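Local coordinates for protein putative D-lactate dehydrogenase (Chlamydomonas reinhardtii, PDB 4ZGS) that acts as a pyruvate reductase of algal chloroplasts, probably forming D-lactate with NAD as the nucleotide cofactor, at residues Ala30-Thr35 and Gln55-Asp60; Ile38-Thr43 and Pro66-Asp71; Asp273-Phe278 and Asp318-Thr323. All coordinates share one frame; numbering follows the deposited sequence.

Contact 1: residues Ala30-Thr35 and Gln55-Asp60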
loop_
_atom_site.group_PDB
_atom_site.type_symbol
_atom_site.label_atom_id
_atom_site.label_comp_id
_atom_site.label_asym_id
_atom_site.label_seq_id
_atom_site.Cartn_x
_atom_site.Cartn_y
_atom_site.Cartn_z
ATOM N N ALA A 30 -38.795 -31.561 8.958
ATOM C CA ALA A 30 -39.186 -31.015 10.248
ATOM C C ALA A 30 -38.325 -31.600 11.345
ATOM O O ALA A 30 -37.943 -30.904 12.293
ATOM C CB ALA A 30 -40.671 -31.308 10.527
ATOM N N LYS A 31 -37.963 -32.868 11.170
ATOM C CA LYS A 31 -37.100 -33.523 12.128
ATOM C C LYS A 31 -35.681 -32.953 11.991
ATOM O O LYS A 31 -35.026 -32.659 13.000
ATOM C CB LYS A 31 -37.131 -35.037 11.937
ATOM C CG LYS A 31 -36.109 -35.802 12.770
ATOM C CD LYS A 31 -36.294 -37.310 12.609
ATOM C CE LYS A 31 -35.266 -38.121 13.402
ATOM N NZ LYS A 31 -35.466 -39.593 13.151
ATOM N N VAL A 32 -35.230 -32.737 10.757
ATOM C CA VAL A 32 -33.907 -32.148 10.549
ATOM C C VAL A 32 -33.879 -30.728 11.112
ATOM O O VAL A 32 -32.927 -30.338 11.783
ATOM C CB VAL A 32 -33.523 -32.100 9.071
ATOM C CG1 VAL A 32 -32.290 -31.176 8.862
ATOM C CG2 VAL A 32 -33.293 -33.514 8.532
ATOM N N ALA A 33 -34.961 -29.990 10.883
ATOM C CA ALA A 33 -35.085 -28.606 11.319
ATOM C C ALA A 33 -34.926 -28.440 12.842
ATOM O O ALA A 33 -34.466 -27.395 13.319
ATOM C CB ALA A 33 -36.424 -28.047 10.858
ATOM N N THR A 34 -35.291 -29.470 13.600
ATOM C CA THR A 34 -35.217 -29.415 15.059
ATOM C C THR A 34 -33.770 -29.495 15.539
ATOM O O THR A 34 -33.497 -29.367 16.728
ATOM C CB THR A 34 -36.031 -30.572 15.734
ATOM O OG1 THR A 34 -35.413 -31.830 15.435
ATOM C CG2 THR A 34 -37.490 -30.598 15.261
ATOM N N THR A 35 -32.843 -29.758 14.628
ATOM C CA THR A 35 -31.429 -29.762 14.992
ATOM C C THR A 35 -30.971 -28.376 15.463
ATOM O O THR A 35 -31.357 -27.364 14.871
ATOM C CB THR A 35 -30.532 -30.218 13.809
ATOM O OG1 THR A 35 -31.030 -31.453 13.266
ATOM C CG2 THR A 35 -29.095 -30.415 14.268
ATOM N N GLN A 55 -30.201 -21.357 7.920
ATOM C CA GLN A 55 -31.403 -20.936 8.617
ATOM C C GLN A 55 -32.637 -21.335 7.811
ATOM O O GLN A 55 -33.749 -21.316 8.336
ATOM C CB GLN A 55 -31.371 -19.425 8.875
ATOM C CG GLN A 55 -30.008 -18.943 9.409
ATOM C CD GLN A 55 -29.926 -17.434 9.715
ATOM O OE1 GLN A 55 -29.157 -16.714 9.098
ATOM N NE2 GLN A 55 -30.677 -16.979 10.710
ATOM N N LYS A 56 -32.437 -21.743 6.558
ATOM C CA LYS A 56 -33.523 -22.324 5.768
ATOM C C LYS A 56 -33.810 -23.779 6.145
ATOM O O LYS A 56 -34.913 -24.272 5.916
ATOM C CB LYS A 56 -33.246 -22.212 4.266
ATOM C CG LYS A 56 -33.456 -20.805 3.723
ATOM C CD LYS A 56 -33.144 -20.708 2.234
ATOM C CE LYS A 56 -33.313 -19.271 1.740
ATOM N NZ LYS A 56 -32.899 -19.043 0.325
ATOM N N VAL A 57 -32.820 -24.452 6.722
ATOM C CA VAL A 57 -32.936 -25.855 7.107
ATOM C C VAL A 57 -33.100 -26.004 8.603
ATOM O O VAL A 57 -34.065 -26.607 9.061
ATOM C CB VAL A 57 -31.748 -26.692 6.631
ATOM C CG1 VAL A 57 -31.820 -28.086 7.198
ATOM C CG2 VAL A 57 -31.736 -26.742 5.120
ATOM N N PHE A 58 -32.143 -25.512 9.372
ATOM C CA PHE A 58 -32.221 -25.655 10.822
ATOM C C PHE A 58 -32.920 -24.447 11.438
ATOM O O PHE A 58 -32.646 -23.305 11.083
ATOM C CB PHE A 58 -30.828 -25.854 11.412
ATOM C CG PHE A 58 -30.047 -26.931 10.729
ATOM C CD1 PHE A 58 -30.376 -28.263 10.911
ATOM C CD2 PHE A 58 -29.040 -26.614 9.846
ATOM C CE1 PHE A 58 -29.667 -29.267 10.253
ATOM C CE2 PHE A 58 -28.338 -27.606 9.182
ATOM C CZ PHE A 58 -28.638 -28.923 9.390
ATOM N N THR A 59 -33.867 -24.723 12.323
ATOM C CA THR A 59 -34.689 -23.702 12.950
ATOM C C THR A 59 -33.897 -22.791 13.914
ATOM O O THR A 59 -34.161 -21.594 14.002
ATOM C CB THR A 59 -35.847 -24.361 13.718
ATOM O OG1 THR A 59 -36.900 -23.413 13.948
ATOM C CG2 THR A 59 -35.348 -24.899 15.042
ATOM N N ASP A 60 -32.983 -23.392 14.677
ATOM C CA ASP A 60 -32.128 -22.691 15.636
ATOM C C ASP A 60 -30.699 -22.931 15.232
ATOM O O ASP A 60 -30.227 -24.070 15.241
ATOM C CB ASP A 60 -32.319 -23.175 17.076
ATOM C CG ASP A 60 -33.696 -22.858 17.633
ATOM O OD1 ASP A 60 -34.275 -21.829 17.216
ATOM O OD2 ASP A 60 -34.198 -23.634 18.486
#
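Ala33 and Thr59 are joined by the one hydrogen bond between the two segments. Thr59 N donates to Ala33 O over 2.9 Å. The bond is nearly straight, 170° at the hydrogen, and falls in the carbonyl plane on a lone pair. The same oxygen also meets the methyl of Thr59, with CG2 3.2 Å from Ala33 O. CG2 is there because it sits between the backbone N and the carbonyl carbon of its own residue. A weaker polar touch lies beside this bond. Ala33 CA approaches Val57 O at 3.2 Å as a CA-H...O contact, and the CB of Ala33 is close to that oxygen too.

The apolar part is built on Val32, Val57 and Phe58. Val32 CG1 is anti to the backbone N (chi1 166°). Val32 CG1 lies 3.5 Å from Val57 CG1 and as close to Phe58 CE1. Val57 CG1 also stands over the centre of one face of the Phe58 ring. Thr35 runs alongside the ring, pointing the same way, with CB 3.5 Å from Phe58 CD1.

At the ring edge, near its plane, Val32 O comes within 3.4 Å of Phe58 CD1. This oxygen already accepts from both Thr35 N and Thr35 OG1. The OG1 bond, 2.7 Å from Thr35 OG1 to Val32 O, fixes the threonine rotation.

Ile355 of helix 341-359 touches Phe58, and Val359 of the same helix touches Thr35. The contact thus joins the ends of helices 26-33 and 44-57, next to strands 36-39 and 60-63, neighbours in the parallel sheet. The turns that follow the two helices are tied by a single in-plane N-H...O bond. Beside it the contacts of Val32, Val57 and Phe58 are apolar, and Val32 O, at the ring edge, is gripped by two Thr35 donors.

Contact 2: residues Ile38-Thr43 and Pro66-Asp71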
loop_
_atom_site.group_PDB
_atom_site.type_symbol
_atom_site.label_atom_id
_atom_site.label_comp_id
_atom_site.label_asym_id
_atom_site.label_seq_id
_atom_site.Cartn_x
_atom_site.Cartn_y
_atom_site.Cartn_z
ATOM N N ILE A 38 -24.380 -24.981 16.355
ATOM C CA ILE A 38 -23.528 -23.843 16.642
ATOM C C ILE A 38 -22.341 -23.805 15.658
ATOM O O ILE A 38 -21.738 -24.842 15.410
ATOM C CB ILE A 38 -23.044 -23.870 18.140
ATOM C CG1 ILE A 38 -22.142 -22.661 18.464
ATOM C CG2 ILE A 38 -22.328 -25.169 18.474
ATOM C CD1 ILE A 38 -21.958 -22.407 19.982
ATOM N N CYS A 39 -22.028 -22.629 15.093
ATOM C CA CYS A 39 -20.865 -22.479 14.180
ATOM C C CYS A 39 -19.797 -21.531 14.723
ATOM O O CYS A 39 -20.051 -20.345 14.967
ATOM C CB CYS A 39 -21.281 -21.977 12.788
ATOM S SG CYS A 39 -22.228 -23.207 11.842
ATOM N N TYR A 40 -18.608 -22.077 14.922
ATOM C CA TYR A 40 -17.471 -21.302 15.362
ATOM C C TYR A 40 -16.711 -20.571 14.246
ATOM O O TYR A 40 -16.759 -20.952 13.076
ATOM C CB TYR A 40 -16.559 -22.222 16.154
ATOM C CG TYR A 40 -17.220 -22.609 17.452
ATOM C CD1 TYR A 40 -18.074 -23.694 17.515
ATOM C CD2 TYR A 40 -17.019 -21.868 18.604
ATOM C CE1 TYR A 40 -18.708 -24.051 18.708
ATOM C CE2 TYR A 40 -17.633 -22.214 19.799
ATOM C CZ TYR A 40 -18.487 -23.312 19.852
ATOM O OH TYR A 40 -19.113 -23.678 21.039
ATOM N N SER A 41 -16.014 -19.505 14.609
ATOM C CA SER A 41 -15.263 -18.724 13.612
ATOM C C SER A 41 -16.159 -18.162 12.510
ATOM O O SER A 41 -15.814 -18.258 11.336
ATOM C CB SER A 41 -14.154 -19.566 12.965
ATOM O OG SER A 41 -13.249 -20.039 13.943
ATOM N N THR A 42 -17.270 -17.523 12.874
ATOM C CA THR A 42 -18.122 -16.996 11.827
ATOM C C THR A 42 -17.634 -15.607 11.524
ATOM O O THR A 42 -18.049 -14.633 12.158
ATOM C CB THR A 42 -19.609 -16.924 12.265
ATOM O OG1 THR A 42 -20.060 -18.210 12.708
ATOM C CG2 THR A 42 -20.489 -16.449 11.133
ATOM N N THR A 43 -16.865 -15.514 10.442
ATOM C CA THR A 43 -16.316 -14.245 9.990
ATOM C C THR A 43 -17.235 -13.804 8.874
ATOM O O THR A 43 -18.243 -14.461 8.619
ATOM C CB THR A 43 -14.841 -14.363 9.524
ATOM O OG1 THR A 43 -14.694 -15.493 8.661
ATOM C CG2 THR A 43 -13.927 -14.582 10.704
ATOM N N PRO A 66 -15.894 -15.527 17.426
ATOM C CA PRO A 66 -14.563 -16.050 17.756
ATOM C C PRO A 66 -14.412 -17.543 17.438
ATOM O O PRO A 66 -15.399 -18.245 17.296
ATOM C CB PRO A 66 -14.443 -15.798 19.271
ATOM C CG PRO A 66 -15.843 -15.647 19.765
ATOM C CD PRO A 66 -16.581 -14.988 18.613
ATOM N N PRO A 67 -13.165 -18.007 17.280
ATOM C CA PRO A 67 -12.905 -19.425 17.022
ATOM C C PRO A 67 -13.242 -20.239 18.244
ATOM O O PRO A 67 -13.664 -19.696 19.268
ATOM C CB PRO A 67 -11.403 -19.477 16.749
ATOM C CG PRO A 67 -10.849 -18.266 17.482
ATOM C CD PRO A 67 -11.919 -17.214 17.369
ATOM N N LEU A 68 -13.014 -21.537 18.152
ATOM C CA LEU A 68 -13.348 -22.416 19.247
ATOM C C LEU A 68 -12.170 -22.652 20.195
ATOM O O LEU A 68 -11.072 -22.993 19.769
ATOM C CB LEU A 68 -13.889 -23.737 18.702
ATOM C CG LEU A 68 -14.040 -24.931 19.642
ATOM C CD1 LEU A 68 -15.099 -24.644 20.698
ATOM C CD2 LEU A 68 -14.440 -26.112 18.778
ATOM N N ASP A 69 -12.446 -22.476 21.487
ATOM C CA ASP A 69 -11.511 -22.739 22.585
ATOM C C ASP A 69 -12.152 -23.601 23.628
ATOM O O ASP A 69 -13.231 -24.162 23.451
ATOM C CB ASP A 69 -11.072 -21.463 23.321
ATOM C CG ASP A 69 -10.417 -20.492 22.434
ATOM O OD1 ASP A 69 -9.740 -20.947 21.494
ATOM O OD2 ASP A 69 -10.587 -19.278 22.663
ATOM N N LYS A 70 -11.460 -23.642 24.749
ATOM C CA LYS A 70 -11.879 -24.367 25.916
ATOM C C LYS A 70 -12.972 -23.492 26.512
ATOM O O LYS A 70 -14.046 -23.964 26.906
ATOM C CB LYS A 70 -10.696 -24.559 26.883
ATOM C CG LYS A 70 -9.547 -25.412 26.322
ATOM C CD LYS A 70 -8.375 -25.585 27.311
ATOM C CE LYS A 70 -7.687 -24.253 27.650
ATOM N NZ LYS A 70 -6.904 -23.664 26.510
ATOM N N ASP A 71 -12.667 -22.198 26.561
ATOM C CA ASP A 71 -13.616 -21.132 26.880
ATOM C C ASP A 71 -14.804 -20.862 25.939
ATOM O O ASP A 71 -15.874 -20.476 26.409
ATOM C CB ASP A 71 -12.822 -19.841 27.043
ATOM C CG ASP A 71 -11.913 -19.876 28.258
ATOM O OD1 ASP A 71 -12.161 -20.701 29.164
ATOM O OD2 ASP A 71 -10.946 -19.092 28.300
#
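Tyr40 presents one face of its ring to Leu68. Tyr40 CG is set beside its own backbone N, anti to the carbonyl carbon (chi1 -69°), and from there the ring faces Leu68. The CD1 methyl of Leu68 makes a CH-pi contact 3.8 Å from the Tyr40 ring centroid, offset toward the rim and nearest CE2. Leu68 CB also comes within 3.6 Å of Tyr40 CD2, near the root of the ring. The ring's polar end is held by Thr72, whose O is hydrogen-bonded to Tyr40 OH.

Ser41 N donates to Pro66 O over 3.0 Å, from above the carbonyl plane. The side chain of Ser41 runs against Pro67, with Ser41 OG 3.2 Å from Pro67 CA. The hydroxyl itself is hydrogen-bonded to Asp88 OD1, which also takes the N-H of Leu68. Asp88 thus serves both segments.

An alanine in place of Tyr40 would probably leave Leu68 CD1 without its aromatic partner and Thr72 O without the phenol.

The loop after strand 60-63 is fastened to the residues just after strand 36-39 by one backbone bond, a shared carboxylate and a methyl laid on a ring. Both hydroxyls of these buried residues have polar partners, Ser41 OG in Asp88 and Tyr40 OH in Thr72.

Contact 3: residues Asp273-Phe278 and Asp318-Thr323; sequences DSAALF and DRQFRT
Ala275 and Gln320 mark the nearest approach of the two backbones, 7.7 Å between their CA atoms, and the gap widens to 9.0 Å between the CA atoms of Phe278 and Thr323. Side chains bridge it.

Phe278 and Gln320 carry most of the contact. Phe278 CZ lies 3.4 Å from Gln320 O, which sits at the ring edge, in plane. Phe278 CE1 also meets Thr323 CG2 at 3.5 Å, the side chains crossing at about a right angle. Thr323 places this methyl anti to its backbone N, while its OG1 bonds to Arg319 O and to Thr323 OG1 of the fourth subunit.

Gln320 extends toward residues 273-278. Its CG is turned away from the usual staggered positions (chi1 97°), and the chain is extended beyond it. Gln320 OE1 comes 3.8 Å from Phe278 CE2, with the amide and ring planes 27° apart. Gln320 NE2 rests 3.7 Å from Ser274 CB and has a weak hydrogen bond to Tyr294 OH.

Asp318 is the N-cap of helix 319-324. Asp318 OD1 accepts from Phe321 N over 3.0 Å. Arg319 forms salt bridges with Asp279 and Glu282 of the fourth subunit.

The arrangement joins two helix starts in the NAD-binding domain, a Rossmann-type parallel sheet flanked by helices, at a subunit interface.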
loop_
_atom_site.group_PDB
_atom_site.type_symbol
_atom_site.label_atom_id
_atom_site.label_comp_id
_atom_site.label_asym_id
_atom_site.label_seq_id
_atom_site.Cartn_x
_atom_site.Cartn_y
_atom_site.Cartn_z
ATOM N N ASP A 273 11.038 -26.250 0.957
ATOM C CA ASP A 273 11.852 -25.892 2.112
ATOM C C ASP A 273 12.157 -24.407 2.016
ATOM O O ASP A 273 13.002 -23.983 1.237
ATOM C CB ASP A 273 13.128 -26.726 2.153
ATOM C CG ASP A 273 14.148 -26.212 3.155
ATOM O OD1 ASP A 273 13.809 -25.433 4.085
ATOM O OD2 ASP A 273 15.318 -26.623 3.017
ATOM N N SER A 274 11.487 -23.627 2.849
ATOM C CA SER A 274 11.458 -22.181 2.706
ATOM C C SER A 274 12.842 -21.572 2.885
ATOM O O SER A 274 13.167 -20.568 2.269
ATOM C CB SER A 274 10.501 -21.572 3.726
ATOM O OG SER A 274 9.252 -22.229 3.659
ATOM N N ALA A 275 13.661 -22.169 3.734
ATOM C CA ALA A 275 15.014 -21.653 3.896
ATOM C C ALA A 275 15.747 -21.567 2.542
ATOM O O ALA A 275 16.456 -20.596 2.264
ATOM C CB ALA A 275 15.801 -22.509 4.900
ATOM N N ALA A 276 15.512 -22.535 1.667
ATOM C CA ALA A 276 16.279 -22.608 0.421
ATOM C C ALA A 276 15.864 -21.545 -0.597
ATOM O O ALA A 276 16.593 -21.283 -1.540
ATOM C CB ALA A 276 16.145 -23.992 -0.198
ATOM N N LEU A 277 14.730 -20.892 -0.382
ATOM C CA LEU A 277 14.197 -20.000 -1.401
ATOM C C LEU A 277 15.017 -18.728 -1.630
ATOM O O LEU A 277 15.130 -18.265 -2.771
ATOM C CB LEU A 277 12.761 -19.599 -1.053
ATOM C CG LEU A 277 11.711 -20.716 -1.131
ATOM C CD1 LEU A 277 10.317 -20.206 -0.788
ATOM C CD2 LEU A 277 11.723 -21.383 -2.480
ATOM N N PHE A 278 15.586 -18.173 -0.556
ATOM C CA PHE A 278 16.236 -16.858 -0.599
ATOM C C PHE A 278 17.480 -16.854 -1.487
ATOM O O PHE A 278 17.621 -15.988 -2.357
ATOM C CB PHE A 278 16.612 -16.399 0.825
ATOM C CG PHE A 278 15.434 -16.346 1.759
ATOM C CD1 PHE A 278 14.594 -15.236 1.779
ATOM C CD2 PHE A 278 15.117 -17.441 2.561
ATOM C CE1 PHE A 278 13.483 -15.207 2.594
ATOM C CE2 PHE A 278 14.011 -17.410 3.388
ATOM C CZ PHE A 278 13.194 -16.291 3.403
ATOM N N ASP A 318 7.144 -14.267 12.424
ATOM C CA ASP A 318 7.872 -15.216 11.575
ATOM C C ASP A 318 8.818 -14.390 10.723
ATOM O O ASP A 318 8.405 -13.702 9.810
ATOM C CB ASP A 318 6.902 -16.023 10.714
ATOM C CG ASP A 318 7.573 -17.168 9.964
ATOM O OD1 ASP A 318 8.736 -17.038 9.527
ATOM O OD2 ASP A 318 6.913 -18.211 9.794
ATOM N N ARG A 319 10.091 -14.413 11.054
ATOM C CA ARG A 319 10.990 -13.475 10.413
ATOM C C ARG A 319 11.208 -13.903 8.973
ATOM O O ARG A 319 11.259 -13.069 8.071
ATOM C CB ARG A 319 12.322 -13.341 11.153
ATOM C CG ARG A 319 13.205 -12.272 10.513
ATOM C CD ARG A 319 14.622 -12.333 11.071
ATOM N NE ARG A 319 14.622 -12.159 12.518
ATOM C CZ ARG A 319 15.696 -12.312 13.273
ATOM N NH1 ARG A 319 16.855 -12.626 12.707
ATOM N NH2 ARG A 319 15.606 -12.161 14.583
ATOM N N GLN A 320 11.346 -15.203 8.755
ATOM C CA GLN A 320 11.633 -15.653 7.404
ATOM C C GLN A 320 10.435 -15.514 6.449
ATOM O O GLN A 320 10.635 -15.108 5.302
ATOM C CB GLN A 320 12.207 -17.069 7.426
ATOM C CG GLN A 320 11.279 -18.211 7.192
ATOM C CD GLN A 320 12.060 -19.477 6.885
ATOM O OE1 GLN A 320 13.216 -19.409 6.460
ATOM N NE2 GLN A 320 11.462 -20.633 7.150
ATOM N N PHE A 321 9.206 -15.725 6.913
ATOM C CA PHE A 321 8.041 -15.405 6.077
ATOM C C PHE A 321 7.976 -13.899 5.722
ATOM O O PHE A 321 7.813 -13.525 4.553
ATOM C CB PHE A 321 6.748 -15.830 6.768
ATOM C CG PHE A 321 5.495 -15.610 5.941
ATOM C CD1 PHE A 321 5.285 -16.296 4.742
ATOM C CD2 PHE A 321 4.514 -14.724 6.373
ATOM C CE1 PHE A 321 4.109 -16.116 3.989
ATOM C CE2 PHE A 321 3.346 -14.523 5.611
ATOM C CZ PHE A 321 3.149 -15.229 4.414
ATOM N N ARG A 322 8.120 -13.035 6.720
ATOM C CA ARG A 322 8.043 -11.583 6.478
ATOM C C ARG A 322 9.147 -11.118 5.502
ATOM O O ARG A 322 8.948 -10.232 4.652
ATOM C CB ARG A 322 8.124 -10.815 7.820
ATOM C CG ARG A 322 6.972 -11.120 8.832
ATOM C CD ARG A 322 5.615 -10.773 8.206
ATOM N NE ARG A 322 5.473 -9.335 7.968
ATOM C CZ ARG A 322 4.512 -8.777 7.229
ATOM N NH1 ARG A 322 3.591 -9.523 6.614
ATOM N NH2 ARG A 322 4.488 -7.460 7.080
ATOM N N THR A 323 10.308 -11.742 5.624
ATOM C CA THR A 323 11.404 -11.491 4.718
ATOM C C THR A 323 11.018 -11.913 3.293
ATOM O O THR A 323 11.242 -11.174 2.332
ATOM C CB THR A 323 12.672 -12.239 5.199
ATOM O OG1 THR A 323 13.082 -11.688 6.454
ATOM C CG2 THR A 323 13.826 -12.112 4.204
#

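Contact 1 and contact 2 share one region of the chain. Their segments alternate along the sequence, and their centres are 21 Å apart. Both belong to the part of the fold built on the five-stranded parallel sheet, contact 1 near the starts of strands 36-39 and 60-63 and contact 2 near their ends. Contact 3 lies in the NAD-binding domain. Its centre is 47 Å from that of contact 1 and 31 Å from that of contact 2. The nearest atoms of contacts 2 and 3 are still about 18 Å apart. All three contacts lie away from the NAD-binding residues, which include Ala188, Ile189 and Asp208.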